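Local atomic coordinates of alpha-14 giardin (Giardia lamblia, PDB entry 3CHJ), a protein that binds calcium and, in a calcium-dependent way, phospholipid as an annexin, and may link the membrane bilayer to the underlying axoneme as a structural element. Residues V170-A175 / V186-R191; H163-D168 / R202-M207; A14-V19 / R49-I54. All coordinates share one frame; numbering follows the deposited sequence.

Overall arrangement
Three helix-helix contacts lie on two opposite sides of the centre of a helical chain. Interactions 1 and 2 are neighbours, their centres 11 Å apart, and both draw on helix 162-177: its start meets helix 198-211 in interaction 2, and its later part meets helix 186-195 in interaction 1, which is nested along the chain inside the loop that interaction 2 closes. The salt bridge from Arg-191 to Asp-168 joins the two directly. Interaction 3, between helices 12-24 and 41-55, comes first in sequence, about 53 and 52 Å from the others, centre to centre. The helix shared by interactions 1 and 2 supplies a calcium ligand, Ala-175; interaction 3 is structural packing far from that site.

Interaction 1: residues V170-A175 / V186-R191; sequences VLVRKA and VSTWIR. With CA (calcium ion), chain B.
Val-172 and Ala-175 pack against the indole of Trp-189, forming the tight, buried part of this contact. The CG2 methyl of Val-172 lies over one face of the six-membered ring, 3.9 Å from its centroid and 18° off the normal, a CH-pi contact, the two side chains crossing at about a right angle. CG2 reaches the ring because it stands anti to the backbone N, while CG1 takes the more hindered place between N and the carbonyl carbon. Ala-175 CB approaches the indole obliquely, 3.6 Å from Trp-189 NE1; that nitrogen has its polar partner in Glu-224. One residue before the tryptophan, Thr-188 inserts its CG2 methyl between the helices, 3.8 Å from Leu-171 CB and also close to Val-172 N.

The two short axes approach to 9.4 Å at 120° between their N-to-C directions. Helix 162-177 is followed by a loop and then helix 186-195, and this connection forms an annexin-type calcium site: Ala-175 O binds the calcium ion at 2.3 Å, with Thr-178, Gly-180 and Glu-185 from the connection and Glu-224 from another helix among the remaining ligands. Glu-224 thus couples the ion to the indole that Ala-175 touches.

Toward Leu-171 the contact becomes looser and wetter. A water bridges the helices, donating to Leu-171 O at 2.9 Å and hydrogen-bonding Thr-188 OG1 at 2.8 Å. Leu-171 itself is exposed; its CD1 meets the guanidinium of Arg-191 at the edge, near its plane, with NH2 at 3.5 Å. Arg-191 bends at chi3 (63°), and its NH2 forms a salt bridge with Asp-168, one turn before Leu-171 on the same helix.

Interaction 2: residues H163-D168 / R202-M207; sequences HELEED and RQLHKM
Leu-165, Met-207 and Leu-204 account for most of the surface buried where helix 162-177 meets helix 198-211. The CB of Leu-165 is directed at the other helix, and its CD2 lies against the chain of Gln-203, 3.5 Å from CD, the two side chains crossing at about a right angle. Gln-203 is extended, and its NE2 is hydrogen-bonded to Thr-162 OG1 near the start of the first helix. Met-207 is bent at chi3 (59°), which carries CE to a position 4.0 Å from Leu-165 CB and 3.4 Å from Glu-166 CD. That methyl faces both carboxylate oxygens of Glu-166, whose own chain bends at chi2 (-78°) to bring its end nearer although its CB points away. Leu-204 brings CD1 to 3.5 Å from Leu-165 O. The short axes lie 10.3 Å apart at 51°, and Leu-204 and Met-207 also touch Leu-169, one turn further along helix 162-177. With no direct polar bond between the segments, cohesion comes from van der Waals packing of aliphatic and thioether groups, partly against an amide and a carbonyl, while a methyl against a carboxylate at the margin implies, at most, weak electrostatic attraction.

Interaction 3: residues A14-V19 / R49-I54; sequences AVVQKV and RTFQAI
In the first helices of this annexin chain, helix 12-24 packs across helix 41-55, with Val-16 set against Phe-51 and Ile-54 at the crossing. Their short axes are 9.7 Å apart and 82° from parallel, and the closest CA pair is Val-16 with Phe-51 at 5.8 Å. Val-16 uses both methyls. CG1, anti to the backbone N (chi1 167°), lies 3.7 Å from Phe-51 CD1 and meets Ile-54 CG2 tip to tip at 4.1 Å; CG2 rests against the Phe-51 backbone and, more distantly, Thr-50. One turn on, Val-19 CG1 comes 3.7 Å from Phe-51 CE1. The two valines therefore address adjacent ring atoms, both obliquely. Phe-51 CG is anti to its backbone N, the start of a side chain whose ring ends nearer the valines than its CB direction suggests. The interface is apolar between the segments; Thr-50 OG1 bonds instead to Asn-46 O within its own helix. The Phe-62 ring also meets that of Phe-51, while Val-19 also touches Leu-32 and Ile-35 of helix 31-38. This convergence of valines and a phenylalanine where helices cross steeply is consistent with the hydrophobic core of an annexin helical bundle.

Interaction 1: residues V170-A175 / V186-R191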
ATOM      1  N   VAL A 170      13.387   4.215  25.915  1.00 17.72           N
ATOM      2  CA  VAL A 170      13.596   3.330  27.038  1.00 18.13           C
ATOM      3  C   VAL A 170      12.463   2.304  27.130  1.00 16.94           C
ATOM      4  O   VAL A 170      12.692   1.105  27.345  1.00 17.42           O
ATOM      5  CB  VAL A 170      13.743   4.149  28.342  1.00 18.66           C
ATOM      6  CG1 VAL A 170      13.743   3.248  29.542  1.00 20.34           C
ATOM      7  CG2 VAL A 170      15.042   4.974  28.276  1.00 20.14           C
ATOM      8  N   LEU A 171      11.236   2.782  26.934  1.00 16.36           N
ATOM      9  CA  LEU A 171      10.060   1.920  26.991  1.00 15.80           C
ATOM     10  C   LEU A 171      10.023   0.857  25.880  1.00 15.66           C
ATOM     11  O   LEU A 171       9.719  -0.316  26.142  1.00 14.89           O
ATOM     12  CB  LEU A 171       8.787   2.775  26.965  1.00 16.21           C
ATOM     13  CG  LEU A 171       8.558   3.574  28.259  1.00 16.54           C
ATOM     14  CD1 LEU A 171       7.476   4.609  28.023  1.00 17.89           C
ATOM     15  CD2 LEU A 171       8.192   2.646  29.408  1.00 17.72           C
ATOM     16  N   VAL A 172      10.361   1.269  24.657  1.00 15.66           N
ATOM     17  CA  VAL A 172      10.349   0.301  23.561  1.00 15.53           C
ATOM     18  C   VAL A 172      11.493  -0.722  23.651  1.00 15.57           C
ATOM     19  O   VAL A 172      11.311  -1.895  23.315  1.00 16.38           O
ATOM     20  CB  VAL A 172      10.227   0.946  22.159  1.00 15.03           C
ATOM     21  CG1 VAL A 172      11.571   1.461  21.599  1.00 15.29           C
ATOM     22  CG2 VAL A 172       9.575  -0.072  21.206  1.00 14.77           C
ATOM     23  N   ARG A 173      12.648  -0.280  24.142  1.00 15.84           N
ATOM     24  CA  ARG A 173      13.729  -1.218  24.439  1.00 15.31           C
ATOM     25  C   ARG A 173      13.300  -2.256  25.472  1.00 15.72           C
ATOM     26  O   ARG A 173      13.553  -3.451  25.305  1.00 15.94           O
ATOM     27  CB  ARG A 173      14.992  -0.492  24.897  1.00 15.70           C
ATOM     28  CG  ARG A 173      16.104  -1.431  25.329  1.00 16.07           C
ATOM     29  CD  ARG A 173      16.681  -2.201  24.139  1.00 19.26           C
ATOM     30  NE  ARG A 173      17.978  -2.810  24.470  1.00 17.98           N
ATOM     31  CZ  ARG A 173      18.842  -3.283  23.573  1.00 20.26           C
ATOM     32  NH1 ARG A 173      18.559  -3.254  22.279  1.00 18.86           N
ATOM     33  NH2 ARG A 173      19.998  -3.800  23.972  1.00 20.31           N
ATOM     34  N   LYS A 174      12.651  -1.803  26.545  1.00 15.93           N
ATOM     35  CA  LYS A 174      12.116  -2.712  27.558  1.00 16.68           C
ATOM     36  C   LYS A 174      11.180  -3.750  26.932  1.00 16.72           C
ATOM     37  O   LYS A 174      11.302  -4.952  27.174  1.00 16.95           O
ATOM     38  CB  LYS A 174      11.413  -1.907  28.662  1.00 17.29           C
ATOM     39  CG  LYS A 174      10.911  -2.712  29.853  1.00 18.23           C
ATOM     40  CD  LYS A 174       9.498  -3.240  29.634  1.00 21.06           C
ATOM     41  CE  LYS A 174       9.108  -4.288  30.667  1.00 22.72           C
ATOM     42  NZ  LYS A 174       7.705  -4.779  30.480  1.00 23.25           N
ATOM     43  N   ALA A 175      10.280  -3.272  26.079  1.00 15.97           N
ATOM     44  CA  ALA A 175       9.340  -4.147  25.388  1.00 15.95           C
ATOM     45  C   ALA A 175      10.051  -5.156  24.481  1.00 15.84           C
ATOM     46  O   ALA A 175       9.684  -6.328  24.434  1.00 15.82           O
ATOM     47  CB  ALA A 175       8.347  -3.297  24.594  1.00 15.92           C
ATOM     48  N   VAL A 186       1.725  -2.908  25.577  1.00 16.96           N
ATOM     49  CA  VAL A 186       0.766  -2.670  24.485  1.00 16.58           C
ATOM     50  C   VAL A 186       0.743  -1.193  24.133  1.00 16.60           C
ATOM     51  O   VAL A 186       0.903  -0.806  22.965  1.00 16.31           O
ATOM     52  CB  VAL A 186      -0.661  -3.147  24.849  1.00 16.22           C
ATOM     53  CG1 VAL A 186      -1.663  -2.731  23.782  1.00 16.37           C
ATOM     54  CG2 VAL A 186      -0.685  -4.657  25.025  1.00 17.00           C
ATOM     55  N   SER A 187       0.569  -0.357  25.159  1.00 16.26           N
ATOM     56  CA  SER A 187       0.512   1.079  24.960  1.00 16.75           C
ATOM     57  C   SER A 187       1.757   1.669  24.299  1.00 15.71           C
ATOM     58  O   SER A 187       1.645   2.561  23.471  1.00 15.59           O
ATOM     59  CB  SER A 187       0.190   1.793  26.284  1.00 18.35           C
ATOM     60  OG  SER A 187       1.236   1.625  27.213  1.00 23.37           O
ATOM     61  N   THR A 188       2.943   1.184  24.663  1.00 14.51           N
ATOM     62  CA  THR A 188       4.190   1.669  24.056  1.00 14.72           C
ATOM     63  C   THR A 188       4.210   1.418  22.544  1.00 13.61           C
ATOM     64  O   THR A 188       4.508   2.311  21.734  1.00 14.40           O
ATOM     65  CB  THR A 188       5.388   0.959  24.699  1.00 14.71           C
ATOM     66  OG1 THR A 188       5.365   1.209  26.119  1.00 16.40           O
ATOM     67  CG2 THR A 188       6.703   1.416  24.104  1.00 15.53           C
ATOM     68  N   TRP A 189       3.898   0.186  22.173  1.00 13.32           N
ATOM     69  CA  TRP A 189       3.950  -0.173  20.762  1.00 13.10           C
ATOM     70  C   TRP A 189       2.944   0.618  19.938  1.00 12.77           C
ATOM     71  O   TRP A 189       3.245   1.069  18.830  1.00 11.91           O
ATOM     72  CB  TRP A 189       3.685  -1.655  20.585  1.00 12.78           C
ATOM     73  CG  TRP A 189       4.838  -2.570  20.950  1.00 14.23           C
ATOM     74  CD1 TRP A 189       4.871  -3.471  21.975  1.00 13.77           C
ATOM     75  CD2 TRP A 189       6.092  -2.697  20.262  1.00 13.66           C
ATOM     76  NE1 TRP A 189       6.061  -4.169  21.963  1.00 13.84           N
ATOM     77  CE2 TRP A 189       6.846  -3.682  20.947  1.00 13.72           C
ATOM     78  CE3 TRP A 189       6.661  -2.054  19.149  1.00 14.56           C
ATOM     79  CZ2 TRP A 189       8.135  -4.065  20.529  1.00 13.97           C
ATOM     80  CZ3 TRP A 189       7.948  -2.417  18.736  1.00 13.65           C
ATOM     81  CH2 TRP A 189       8.676  -3.414  19.435  1.00 14.12           C
ATOM     82  N   ILE A 190       1.735   0.762  20.469  1.00 12.33           N
ATOM     83  CA  ILE A 190       0.691   1.474  19.733  1.00 12.82           C
ATOM     84  C   ILE A 190       0.974   2.971  19.648  1.00 13.37           C
ATOM     85  O   ILE A 190       0.846   3.569  18.598  1.00 13.42           O
ATOM     86  CB  ILE A 190      -0.722   1.184  20.310  1.00 12.29           C
ATOM     87  CG1 ILE A 190      -1.007  -0.324  20.300  1.00 13.11           C
ATOM     88  CG2 ILE A 190      -1.799   1.959  19.542  1.00 12.49           C
ATOM     89  CD1 ILE A 190      -0.959  -0.990  18.910  1.00 15.58           C
ATOM     90  N   ARG A 191       1.399   3.566  20.760  1.00 13.46           N
ATOM     91  CA  ARG A 191       1.694   4.984  20.758  1.00 13.98           C
ATOM     92  C   ARG A 191       2.761   5.322  19.705  1.00 13.01           C
ATOM     93  O   ARG A 191       2.596   6.238  18.904  1.00 13.10           O
ATOM     94  CB  ARG A 191       2.116   5.448  22.159  1.00 14.77           C
ATOM     95  CG  ARG A 191       2.469   6.922  22.199  1.00 17.17           C
ATOM     96  CD  ARG A 191       2.750   7.453  23.613  1.00 16.28           C
ATOM     97  NE  ARG A 191       3.907   6.828  24.250  1.00 18.21           N
ATOM     98  CZ  ARG A 191       3.840   5.842  25.137  1.00 18.48           C
ATOM     99  NH1 ARG A 191       2.667   5.363  25.508  1.00 20.14           N
ATOM    100  NH2 ARG A 191       4.950   5.343  25.659  1.00 19.87           N
TER
HETATM  101 CA    CA B 338       8.059  -7.817  24.920  1.00 19.50          CA
HETATM  102  O   HOH W   1       7.044  -0.729  27.222  1.00 21.45           O

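Interaction 2: residues H163-D168 / R202-M207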
ATOM      1  N   HIS A 163      12.624  14.923  24.409  1.00 19.64           N
ATOM      2  CA  HIS A 163      12.422  14.300  25.725  1.00 19.70           C
ATOM      3  C   HIS A 163      11.437  13.129  25.679  1.00 18.95           C
ATOM      4  O   HIS A 163      11.693  12.076  26.265  1.00 17.32           O
ATOM      5  CB  HIS A 163      11.974  15.325  26.786  1.00 20.04           C
ATOM      6  CG  HIS A 163      11.746  14.730  28.150  1.00 21.15           C
ATOM      7  ND1 HIS A 163      12.777  14.318  28.966  1.00 24.16           N
ATOM      8  CD2 HIS A 163      10.604  14.471  28.833  1.00 23.12           C
ATOM      9  CE1 HIS A 163      12.282  13.827  30.090  1.00 23.59           C
ATOM     10  NE2 HIS A 163      10.965  13.909  30.035  1.00 25.35           N
ATOM     11  N   GLU A 164      10.325  13.326  24.980  1.00 19.83           N
ATOM     12  CA  GLU A 164       9.313  12.277  24.851  1.00 21.43           C
ATOM     13  C   GLU A 164       9.871  11.081  24.085  1.00 20.44           C
ATOM     14  O   GLU A 164       9.601   9.942  24.437  1.00 20.32           O
ATOM     15  CB  GLU A 164       8.058  12.826  24.171  1.00 21.17           C
ATOM     16  CG  GLU A 164       7.373  13.953  24.953  1.00 24.71           C
ATOM     17  CD  GLU A 164       6.298  14.672  24.143  1.00 25.95           C
ATOM     18  OE1 GLU A 164       6.599  15.687  23.452  1.00 30.21           O
ATOM     19  OE2 GLU A 164       5.135  14.227  24.213  1.00 31.51           O
ATOM     20  N   LEU A 165      10.686  11.359  23.073  1.00 20.33           N
ATOM     21  CA  LEU A 165      11.342  10.291  22.316  1.00 19.88           C
ATOM     22  C   LEU A 165      12.308   9.515  23.181  1.00 20.23           C
ATOM     23  O   LEU A 165      12.351   8.290  23.103  1.00 19.68           O
ATOM     24  CB  LEU A 165      12.047  10.829  21.070  1.00 19.63           C
ATOM     25  CG  LEU A 165      11.251  10.852  19.765  1.00 20.92           C
ATOM     26  CD1 LEU A 165       9.978  11.652  19.912  1.00 20.35           C
ATOM     27  CD2 LEU A 165      12.120  11.418  18.643  1.00 20.47           C
ATOM     28  N   GLU A 166      13.086  10.220  24.013  1.00 19.56           N
ATOM     29  CA  GLU A 166      13.987   9.541  24.947  1.00 21.03           C
ATOM     30  C   GLU A 166      13.230   8.613  25.904  1.00 19.92           C
ATOM     31  O   GLU A 166      13.670   7.489  26.161  1.00 20.94           O
ATOM     32  CB  GLU A 166      14.840  10.541  25.744  1.00 20.65           C
ATOM     33  CG  GLU A 166      15.752  11.442  24.902  1.00 25.31           C
ATOM     34  CD  GLU A 166      17.036  10.761  24.414  1.00 30.71           C
ATOM     35  OE1 GLU A 166      17.237   9.552  24.685  1.00 32.94           O
ATOM     36  OE2 GLU A 166      17.849  11.457  23.752  1.00 33.61           O
ATOM     37  N   GLU A 167      12.087   9.078  26.422  1.00 20.11           N
ATOM     38  CA  GLU A 167      11.258   8.269  27.309  1.00 21.49           C
ATOM     39  C   GLU A 167      10.717   7.029  26.600  1.00 20.35           C
ATOM     40  O   GLU A 167      10.793   5.930  27.135  1.00 20.45           O
ATOM     41  CB  GLU A 167      10.085   9.089  27.838  1.00 21.30           C
ATOM     42  CG  GLU A 167      10.457  10.231  28.773  1.00 23.35           C
ATOM     43  CD  GLU A 167       9.229  11.050  29.183  1.00 25.23           C
ATOM     44  OE1 GLU A 167       8.516  11.573  28.296  1.00 29.33           O
ATOM     45  OE2 GLU A 167       8.974  11.173  30.402  1.00 30.49           O
ATOM     46  N   ASP A 168      10.156   7.226  25.406  1.00 20.09           N
ATOM     47  CA  ASP A 168       9.617   6.104  24.627  1.00 19.37           C
ATOM     48  C   ASP A 168      10.697   5.134  24.171  1.00 18.99           C
ATOM     49  O   ASP A 168      10.432   3.939  24.019  1.00 18.92           O
ATOM     50  CB  ASP A 168       8.845   6.607  23.414  1.00 18.81           C
ATOM     51  CG  ASP A 168       7.536   7.244  23.789  1.00 19.30           C
ATOM     52  OD1 ASP A 168       7.058   7.017  24.934  1.00 21.64           O
ATOM     53  OD2 ASP A 168       6.988   7.967  22.934  1.00 18.50           O
ATOM     54  N   ARG A 202      11.649   8.510  12.401  1.00 14.08           N
ATOM     55  CA  ARG A 202      12.997   8.417  11.849  1.00 15.06           C
ATOM     56  C   ARG A 202      14.025   8.747  12.931  1.00 14.95           C
ATOM     57  O   ARG A 202      15.009   8.020  13.089  1.00 14.75           O
ATOM     58  CB  ARG A 202      13.157   9.295  10.615  1.00 15.31           C
ATOM     59  CG  ARG A 202      12.443   8.720   9.384  1.00 15.90           C
ATOM     60  CD  ARG A 202      12.512   9.630   8.176  1.00 18.48           C
ATOM     61  NE  ARG A 202      13.893  10.028   7.861  1.00 20.03           N
ATOM     62  CZ  ARG A 202      14.778   9.259   7.224  1.00 21.66           C
ATOM     63  NH1 ARG A 202      14.460   8.027   6.832  1.00 21.85           N
ATOM     64  NH2 ARG A 202      16.003   9.715   6.988  1.00 25.54           N
ATOM     65  N   GLN A 203      13.744   9.779  13.718  1.00 15.44           N
ATOM     66  CA  GLN A 203      14.641  10.162  14.809  1.00 16.80           C
ATOM     67  C   GLN A 203      14.761   9.018  15.810  1.00 15.64           C
ATOM     68  O   GLN A 203      15.870   8.625  16.185  1.00 15.90           O
ATOM     69  CB  GLN A 203      14.163  11.460  15.472  1.00 16.74           C
ATOM     70  CG  GLN A 203      15.106  12.043  16.503  1.00 19.65           C
ATOM     71  CD  GLN A 203      14.589  13.335  17.105  1.00 19.88           C
ATOM     72  OE1 GLN A 203      13.801  14.060  16.491  1.00 23.00           O
ATOM     73  NE2 GLN A 203      15.020  13.618  18.339  1.00 23.74           N
ATOM     74  N   LEU A 204      13.618   8.464  16.238  1.00 15.05           N
ATOM     75  CA  LEU A 204      13.611   7.349  17.186  1.00 14.64           C
ATOM     76  C   LEU A 204      14.414   6.134  16.667  1.00 14.96           C
ATOM     77  O   LEU A 204      15.153   5.497  17.412  1.00 13.83           O
ATOM     78  CB  LEU A 204      12.168   6.931  17.515  1.00 14.65           C
ATOM     79  CG  LEU A 204      12.058   5.918  18.663  1.00 15.21           C
ATOM     80  CD1 LEU A 204      12.279   6.592  20.043  1.00 16.12           C
ATOM     81  CD2 LEU A 204      10.705   5.195  18.595  1.00 16.36           C
ATOM     82  N   HIS A 205      14.227   5.804  15.385  1.00 14.69           N
ATOM     83  CA  HIS A 205      14.977   4.728  14.736  1.00 15.18           C
ATOM     84  C   HIS A 205      16.478   4.937  14.890  1.00 15.25           C
ATOM     85  O   HIS A 205      17.187   4.015  15.301  1.00 15.09           O
ATOM     86  CB  HIS A 205      14.565   4.635  13.265  1.00 15.22           C
ATOM     87  CG  HIS A 205      15.405   3.710  12.430  1.00 16.57           C
ATOM     88  ND1 HIS A 205      14.890   2.578  11.833  1.00 19.36           N
ATOM     89  CD2 HIS A 205      16.700   3.785  12.035  1.00 16.30           C
ATOM     90  CE1 HIS A 205      15.835   1.990  11.115  1.00 19.31           C
ATOM     91  NE2 HIS A 205      16.944   2.697  11.228  1.00 19.32           N
ATOM     92  N   LYS A 206      16.932   6.154  14.593  1.00 15.27           N
ATOM     93  CA  LYS A 206      18.369   6.477  14.674  1.00 16.58           C
ATOM     94  C   LYS A 206      18.862   6.539  16.122  1.00 16.69           C
ATOM     95  O   LYS A 206      19.969   6.078  16.429  1.00 17.09           O
ATOM     96  CB  LYS A 206      18.670   7.779  13.938  1.00 16.74           C
ATOM     97  CG  LYS A 206      18.364   7.730  12.451  1.00 18.85           C
ATOM     98  CD  LYS A 206      18.538   9.097  11.801  1.00 23.52           C
ATOM     99  CE  LYS A 206      18.061   9.081  10.353  1.00 27.72           C
ATOM    100  NZ  LYS A 206      19.017   8.354   9.488  1.00 29.68           N
ATOM    101  N   MET A 207      18.034   7.087  17.007  1.00 16.67           N
ATOM    102  CA  MET A 207      18.331   7.109  18.444  1.00 17.96           C
ATOM    103  C   MET A 207      18.512   5.725  19.037  1.00 16.91           C
ATOM    104  O   MET A 207      19.334   5.533  19.933  1.00 17.42           O
ATOM    105  CB  MET A 207      17.244   7.858  19.225  1.00 17.01           C
ATOM    106  CG  MET A 207      17.220   9.353  18.959  1.00 19.63           C
ATOM    107  SD  MET A 207      15.756  10.152  19.660  1.00 21.61           S
ATOM    108  CE  MET A 207      15.871   9.800  21.410  1.00 21.85           C
TER

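Interaction 3: residues A14-V19 / R49-I54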
ATOM      1  N   ALA A  14      -8.908  10.581 -28.212  1.00 27.17           N
ATOM      2  CA  ALA A  14      -7.708   9.888 -28.683  1.00 26.46           C
ATOM      3  C   ALA A  14      -7.212   8.816 -27.697  1.00 25.68           C
ATOM      4  O   ALA A  14      -6.844   7.702 -28.097  1.00 25.76           O
ATOM      5  CB  ALA A  14      -6.604  10.902 -28.975  1.00 26.87           C
ATOM      6  N   VAL A  15      -7.217   9.141 -26.406  1.00 24.17           N
ATOM      7  CA  VAL A  15      -6.806   8.170 -25.389  1.00 23.12           C
ATOM      8  C   VAL A  15      -7.798   6.995 -25.304  1.00 22.36           C
ATOM      9  O   VAL A  15      -7.382   5.846 -25.158  1.00 21.86           O
ATOM     10  CB  VAL A  15      -6.549   8.830 -24.004  1.00 22.92           C
ATOM     11  CG1 VAL A  15      -6.172   7.776 -22.960  1.00 22.36           C
ATOM     12  CG2 VAL A  15      -5.446   9.856 -24.117  1.00 24.23           C
ATOM     13  N   VAL A  16      -9.093   7.284 -25.431  1.00 21.58           N
ATOM     14  CA  VAL A  16     -10.120   6.238 -25.500  1.00 21.55           C
ATOM     15  C   VAL A  16      -9.839   5.260 -26.653  1.00 21.81           C
ATOM     16  O   VAL A  16      -9.889   4.032 -26.467  1.00 21.11           O
ATOM     17  CB  VAL A  16     -11.546   6.851 -25.584  1.00 21.96           C
ATOM     18  CG1 VAL A  16     -12.600   5.805 -25.964  1.00 20.83           C
ATOM     19  CG2 VAL A  16     -11.910   7.503 -24.250  1.00 21.54           C
ATOM     20  N   GLN A  17      -9.521   5.795 -27.835  1.00 22.39           N
ATOM     21  CA  GLN A  17      -9.251   4.918 -28.980  1.00 23.09           C
ATOM     22  C   GLN A  17      -7.990   4.079 -28.756  1.00 22.24           C
ATOM     23  O   GLN A  17      -7.919   2.925 -29.191  1.00 22.33           O
ATOM     24  CB  GLN A  17      -9.236   5.691 -30.313  1.00 24.24           C
ATOM     25  CG  GLN A  17      -8.068   6.653 -30.536  1.00 29.21           C
ATOM     26  CD  GLN A  17      -6.884   6.028 -31.292  1.00 36.39           C
ATOM     27  OE1 GLN A  17      -7.006   5.642 -32.462  1.00 40.47           O
ATOM     28  NE2 GLN A  17      -5.729   5.958 -30.633  1.00 37.33           N
ATOM     29  N   LYS A  18      -7.030   4.635 -28.017  1.00 21.46           N
ATOM     30  CA  LYS A  18      -5.809   3.896 -27.704  1.00 21.31           C
ATOM     31  C   LYS A  18      -6.122   2.706 -26.780  1.00 19.91           C
ATOM     32  O   LYS A  18      -5.532   1.621 -26.914  1.00 19.73           O
ATOM     33  CB  LYS A  18      -4.774   4.812 -27.053  1.00 21.71           C
ATOM     34  CG  LYS A  18      -3.404   4.180 -26.959  1.00 24.82           C
ATOM     35  CD  LYS A  18      -2.367   5.161 -26.408  1.00 28.23           C
ATOM     36  CE  LYS A  18      -0.972   4.569 -26.476  1.00 30.91           C
ATOM     37  NZ  LYS A  18       0.009   5.419 -25.732  1.00 33.63           N
ATOM     38  N   VAL A  19      -7.033   2.931 -25.834  1.00 19.20           N
ATOM     39  CA  VAL A  19      -7.515   1.882 -24.932  1.00 18.18           C
ATOM     40  C   VAL A  19      -8.229   0.768 -25.717  1.00 18.68           C
ATOM     41  O   VAL A  19      -7.922  -0.415 -25.552  1.00 18.26           O
ATOM     42  CB  VAL A  19      -8.435   2.469 -23.820  1.00 17.80           C
ATOM     43  CG1 VAL A  19      -9.126   1.366 -23.022  1.00 18.29           C
ATOM     44  CG2 VAL A  19      -7.610   3.382 -22.891  1.00 17.97           C
ATOM     45  N   ARG A  49     -14.725   7.613 -17.683  1.00 22.66           N
ATOM     46  CA  ARG A  49     -16.096   8.092 -17.781  1.00 23.78           C
ATOM     47  C   ARG A  49     -16.457   8.356 -19.245  1.00 24.53           C
ATOM     48  O   ARG A  49     -17.546   8.006 -19.700  1.00 25.82           O
ATOM     49  CB  ARG A  49     -16.276   9.354 -16.934  1.00 23.16           C
ATOM     50  CG  ARG A  49     -16.404   9.092 -15.434  1.00 22.61           C
ATOM     51  CD  ARG A  49     -16.115  10.372 -14.651  1.00 23.67           C
ATOM     52  NE  ARG A  49     -16.317  10.216 -13.212  1.00 24.13           N
ATOM     53  CZ  ARG A  49     -16.235  11.221 -12.340  1.00 23.33           C
ATOM     54  NH1 ARG A  49     -15.957  12.448 -12.766  1.00 24.00           N
ATOM     55  NH2 ARG A  49     -16.443  10.996 -11.048  1.00 26.46           N
ATOM     56  N   THR A  50     -15.523   8.934 -19.985  1.00 24.94           N
ATOM     57  CA  THR A  50     -15.735   9.300 -21.392  1.00 26.13           C
ATOM     58  C   THR A  50     -15.811   8.060 -22.298  1.00 26.86           C
ATOM     59  O   THR A  50     -16.508   8.069 -23.317  1.00 26.66           O
ATOM     60  CB  THR A  50     -14.630  10.275 -21.863  1.00 26.29           C
ATOM     61  OG1 THR A  50     -14.668  11.450 -21.043  1.00 26.07           O
ATOM     62  CG2 THR A  50     -14.819  10.696 -23.324  1.00 27.86           C
ATOM     63  N   PHE A  51     -15.095   7.002 -21.908  1.00 27.47           N
ATOM     64  CA  PHE A  51     -15.102   5.722 -22.631  1.00 28.06           C
ATOM     65  C   PHE A  51     -16.522   5.219 -22.891  1.00 29.40           C
ATOM     66  O   PHE A  51     -16.855   4.822 -24.014  1.00 29.07           O
ATOM     67  CB  PHE A  51     -14.319   4.668 -21.838  1.00 27.09           C
ATOM     68  CG  PHE A  51     -14.074   3.385 -22.598  1.00 26.00           C
ATOM     69  CD1 PHE A  51     -12.904   3.214 -23.331  1.00 24.46           C
ATOM     70  CD2 PHE A  51     -15.003   2.349 -22.566  1.00 23.70           C
ATOM     71  CE1 PHE A  51     -12.665   2.034 -24.032  1.00 24.35           C
ATOM     72  CE2 PHE A  51     -14.777   1.163 -23.277  1.00 24.57           C
ATOM     73  CZ  PHE A  51     -13.606   1.011 -24.005  1.00 24.68           C
ATOM     74  N   GLN A  52     -17.341   5.221 -21.841  1.00 30.95           N
ATOM     75  CA  GLN A  52     -18.736   4.815 -21.935  1.00 33.20           C
ATOM     76  C   GLN A  52     -19.509   5.702 -22.916  1.00 33.71           C
ATOM     77  O   GLN A  52     -20.242   5.199 -23.760  1.00 33.91           O
ATOM     78  CB  GLN A  52     -19.393   4.822 -20.544  1.00 33.76           C
ATOM     79  CG  GLN A  52     -20.932   4.939 -20.541  1.00 37.18           C
ATOM     80  CD  GLN A  52     -21.629   3.812 -21.291  1.00 40.26           C
ATOM     81  OE1 GLN A  52     -21.108   2.698 -21.390  1.00 42.42           O
ATOM     82  NE2 GLN A  52     -22.815   4.098 -21.821  1.00 41.12           N
ATOM     83  N   ALA A  53     -19.329   7.017 -22.799  1.00 34.37           N
ATOM     84  CA  ALA A  53     -20.033   7.971 -23.654  1.00 35.03           C
ATOM     85  C   ALA A  53     -19.707   7.741 -25.135  1.00 35.25           C
ATOM     86  O   ALA A  53     -20.606   7.747 -25.984  1.00 35.54           O
ATOM     87  CB  ALA A  53     -19.706   9.407 -23.236  1.00 34.77           C
ATOM     88  N   ILE A  54     -18.424   7.516 -25.422  1.00 35.45           N
ATOM     89  CA  ILE A  54     -17.921   7.315 -26.788  1.00 35.77           C
ATOM     90  C   ILE A  54     -18.261   5.936 -27.381  1.00 36.09           C
ATOM     91  O   ILE A  54     -18.714   5.847 -28.526  1.00 36.44           O
ATOM     92  CB  ILE A  54     -16.390   7.601 -26.873  1.00 35.83           C
ATOM     93  CG1 ILE A  54     -16.127   9.102 -26.725  1.00 35.63           C
ATOM     94  CG2 ILE A  54     -15.780   7.078 -28.191  1.00 36.19           C
ATOM     95  CD1 ILE A  54     -14.671   9.484 -26.752  1.00 35.76           C
TER